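Local coordinates for protein yojF (Bacillus subtilis, PDB 1NJH), which is of unknown function, belongs to the DUF1806 family and packs in the crystal as a two-fold symmetric pair of beta-rich chains, at the interface of chains A and B. Residues are numbered along the deposited sequence; one frame, centred on the assembly and turned at random. Chains: chain A/B, protein yojF.

Contact 1: the interface of chains A and B. Residues chain A 28, 50, 78-80; chain B 49-51.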
# COMPACT_ATOMS: atom_id res chain seq x y z
N LEU A 28 -4.87 2.54 -1.97
CA LEU A 28 -3.56 3.18 -1.81
C LEU A 28 -2.72 2.66 -2.94
O LEU A 28 -2.50 1.45 -3.05
CB LEU A 28 -2.94 2.80 -0.47
CG LEU A 28 -1.53 3.37 -0.23
CD1 LEU A 28 -1.57 4.89 -0.21
CD2 LEU A 28 -0.99 2.82 1.09
N ILE A 50 -2.93 -1.37 -3.19
CA ILE A 50 -3.83 -2.11 -2.31
C ILE A 50 -5.19 -1.47 -2.58
O ILE A 50 -5.36 -0.26 -2.46
CB ILE A 50 -3.43 -2.11 -0.81
CG1 ILE A 50 -4.36 -3.09 -0.07
CG2 ILE A 50 -3.50 -0.72 -0.22
CD1 ILE A 50 -3.91 -3.52 1.31
N TRP A 78 -0.68 0.55 10.51
CA TRP A 78 -0.61 1.92 10.02
C TRP A 78 -0.80 2.01 8.53
O TRP A 78 -0.47 1.08 7.80
CB TRP A 78 0.76 2.52 10.30
CG TRP A 78 1.29 2.34 11.68
CD1 TRP A 78 1.70 1.17 12.26
CD2 TRP A 78 1.47 3.36 12.65
NE1 TRP A 78 2.13 1.41 13.54
CE2 TRP A 78 2.00 2.75 13.81
CE3 TRP A 78 1.24 4.74 12.66
CZ2 TRP A 78 2.30 3.47 14.96
CZ3 TRP A 78 1.54 5.47 13.81
CH2 TRP A 78 2.07 4.82 14.95
N ILE A 79 -1.33 3.15 8.08
CA ILE A 79 -1.46 3.44 6.66
C ILE A 79 -0.87 4.84 6.55
O ILE A 79 -1.24 5.76 7.30
CB ILE A 79 -2.92 3.45 6.19
CG1 ILE A 79 -3.48 2.03 6.28
CG2 ILE A 79 -3.00 4.02 4.77
CD1 ILE A 79 -4.92 1.93 5.85
N TYR A 80 0.10 4.99 5.66
CA TYR A 80 0.79 6.25 5.52
C TYR A 80 1.06 6.58 4.05
O TYR A 80 1.40 5.70 3.26
CB TYR A 80 2.10 6.15 6.29
CG TYR A 80 3.02 7.33 6.18
CD1 TYR A 80 2.83 8.47 6.95
CD2 TYR A 80 4.10 7.29 5.31
CE1 TYR A 80 3.70 9.55 6.86
CE2 TYR A 80 4.99 8.36 5.22
CZ TYR A 80 4.78 9.48 5.99
OH TYR A 80 5.67 10.54 5.87
N TYR B 49 2.85 3.45 2.44
CA TYR B 49 3.16 2.48 3.46
C TYR B 49 1.91 1.91 4.12
O TYR B 49 1.05 2.67 4.56
CB TYR B 49 4.03 3.25 4.47
CG TYR B 49 4.54 2.56 5.70
CD1 TYR B 49 5.88 2.17 5.79
CD2 TYR B 49 3.73 2.40 6.83
CE1 TYR B 49 6.41 1.66 6.97
CE2 TYR B 49 4.25 1.89 8.02
CZ TYR B 49 5.60 1.52 8.08
OH TYR B 49 6.14 1.03 9.25
N ILE B 50 1.78 0.59 4.13
CA ILE B 50 0.70 -0.02 4.90
C ILE B 50 1.40 -1.10 5.71
O ILE B 50 2.09 -1.96 5.17
CB ILE B 50 -0.49 -0.55 4.04
CG1 ILE B 50 -1.62 -0.97 5.00
CG2 ILE B 50 -0.05 -1.69 3.15
CD1 ILE B 50 -2.99 -1.16 4.38
N ARG B 51 1.22 -1.03 7.02
CA ARG B 51 1.84 -1.98 7.92
C ARG B 51 0.80 -2.70 8.75
O ARG B 51 -0.13 -2.08 9.29
CB ARG B 51 2.82 -1.25 8.84
CG ARG B 51 3.63 -2.17 9.74
CD ARG B 51 4.73 -1.38 10.44
NE ARG B 51 5.67 -2.23 11.16
CZ ARG B 51 6.55 -3.05 10.59
NH1 ARG B 51 6.63 -3.15 9.27
NH2 ARG B 51 7.38 -3.76 11.35
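A:Trp78, A:Ile79 and A:Tyr80 face B:Arg51, B:Ile50 and B:Tyr49 in turn as an antiparallel ladder, one strand from each chain, with backbone hydrogen bonds on the outer two pairs. At one end A:Tyr80 and B:Tyr49 bond to each other twice. A:Tyr80 N gives its hydrogen to B:Tyr49 O at 2.7 Å. B:Tyr49 N returns a more bent bond to A:Tyr80 O at 2.8 Å. At the other end A:Trp78 and B:Arg51 do the same: B:Arg51 N donates to A:Trp78 O at 2.8 Å, and A:Trp78 N reaches B:Arg51 O at 3.0 Å. A:Ile79 and B:Ile50, between the two bonded pairs, meet through their side chains.

Among the apolar contacts, A:Ile79 and B:Ile50 lie alongside, pointing the same way, with A:Ile79 CG1 3.7 Å from B:Ile50 CD1. In B:Ile50, CG1 stands opposite the backbone N (chi1 -172°) and CD1 continues the extended chain (chi2 164°); together the two torsions carry the methyl out past A:Ile79 to A:Ile50. There the two copies of this isoleucine meet tip to tip, CD1 to CD1, at 4.0 Å. The tyrosines A:Tyr80 and B:Tyr49 touch at their CB atoms, 3.9 Å apart, and the two side chains cross at a slant. A:Leu28 packs its CD2 methyl loosely against the backbone carbonyl of B:Tyr49, 4.0 Å from O.

The hydrogen bonds described here run between main-chain atoms and hold the strands together, while the side-by-side isoleucines fill the apolar side of the seam and may help to fix the register. Strand 78-84 of chain A thus lines up against strand 45-51 of chain B, joining the sheets of the two chains, with A:Leu28 coming from strand 24-32 and A:Ile50 from chain A's own strand 45-51.

Contact 2: the interface of chains A and B. Residues chain A 25, 52, 54, 116; chain B 76.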
# COMPACT_ATOMS: atom_id res chain seq x y z
N TYR A 25 -13.20 1.43 3.45
CA TYR A 25 -12.40 0.78 2.43
C TYR A 25 -11.32 1.75 1.99
O TYR A 25 -11.57 2.95 1.86
CB TYR A 25 -13.27 0.40 1.24
CG TYR A 25 -14.22 -0.73 1.55
CD1 TYR A 25 -15.47 -0.47 2.11
CD2 TYR A 25 -13.86 -2.05 1.31
CE1 TYR A 25 -16.33 -1.51 2.43
CE2 TYR A 25 -14.72 -3.10 1.63
CZ TYR A 25 -15.95 -2.81 2.18
OH TYR A 25 -16.82 -3.84 2.48
N ASN A 52 -9.41 -1.74 -1.85
CA ASN A 52 -10.46 -2.26 -0.99
C ASN A 52 -9.98 -3.03 0.22
O ASN A 52 -10.53 -4.09 0.55
CB ASN A 52 -11.47 -3.08 -1.79
CG ASN A 52 -12.31 -2.20 -2.68
OD1 ASN A 52 -12.62 -1.06 -2.32
ND2 ASN A 52 -12.68 -2.71 -3.85
N LYS A 54 -10.02 -3.39 3.95
CA LYS A 54 -11.03 -2.94 4.89
C LYS A 54 -10.31 -2.73 6.21
O LYS A 54 -9.64 -3.62 6.72
CB LYS A 54 -12.13 -4.00 5.04
CG LYS A 54 -13.42 -3.46 5.63
CD LYS A 54 -14.48 -4.55 5.73
CE LYS A 54 -15.81 -3.99 6.21
NZ LYS A 54 -16.34 -2.96 5.28
N PRO A 116 -17.10 -0.28 -0.93
CA PRO A 116 -16.03 -0.76 -1.82
C PRO A 116 -15.87 0.11 -3.06
O PRO A 116 -16.84 0.65 -3.61
CB PRO A 116 -16.50 -2.17 -2.20
CG PRO A 116 -17.25 -2.61 -1.01
CD PRO A 116 -18.05 -1.37 -0.65
N GLU B 76 -12.38 -8.84 -0.53
CA GLU B 76 -13.09 -7.98 -1.47
C GLU B 76 -12.22 -6.94 -2.14
O GLU B 76 -12.71 -5.90 -2.58
CB GLU B 76 -14.30 -7.33 -0.79
CG GLU B 76 -14.06 -6.74 0.58
CD GLU B 76 -15.37 -6.48 1.32
OE1 GLU B 76 -16.37 -6.09 0.67
OE2 GLU B 76 -15.40 -6.65 2.56
O HOH W 1 -11.57 -4.94 -5.30
O HOH W 2 -10.61 -6.73 1.19
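A:Tyr25 OH, the phenol hydroxyl, meets both carboxylate oxygens of B:Glu76. Its bond to OE1 at 2.9 Å is weak, and OE2 lies at 3.1 Å, near enough for the same hydroxyl hydrogen to be shared. The ring and carboxylate planes stand 79° apart, and the glutamate comes to the ring at its rim, with CG in the ring plane and the carboxyl carbon CD 3.5 Å from A:Tyr25 CE2. A:Lys54 and A:Pro116 flank opposite faces of the ring, both offset toward its rim: A:Lys54 CG on one, and A:Pro116 CG 3.5 Å above the plane on the other. The two flanks would probably limit how far the ring can tilt. The amine nitrogen A:Lys54 NZ stays 4.7 Å from B:Glu76 OE2, too far for contact; if charged, it would probably stabilise the carboxylate at long range.

B:Glu76 reaches the phenol with CG tucked between its own backbone N and carbonyl carbon (chi1 46°) and the chain extended beyond. Its backbone is tied to A:Asn52 through two waters: water 1 joins A:Asn52 ND2 to B:Glu76 O, and water 2 joins A:Asn52 O to B:Glu76 N. An alanine here would take away the carboxylate and is likely to leave the phenol hydroxyl of A:Tyr25 without its partner from the other chain and a gap at the ring's rim, while the backbone water links could persist. Of these links, the one between water 2 and A:Asn52 O is short, at 2.7 Å, whereas water 2 lies 3.2 Å from B:Glu76 N.

Contacts 1 and 2 lie about 13 Å apart between the centres of their C-alpha atoms and share no residue, yet the same elements feed both. Strand 24-32 of chain A supplies a residue to each, and A:Asn52 of contact 2 follows directly on strand 45-51, which contributes to contact 1. B:Glu76 lies in the loop leading into chain B's strand 78-84, the equivalent of the strand chain A uses in contact 1. Two-fold symmetry repeats both contacts with the chains exchanged. Antiparallel strand pairing across the chains, together with the water-bridged loop contact, suggests a dimer, though the structure alone does not prove it.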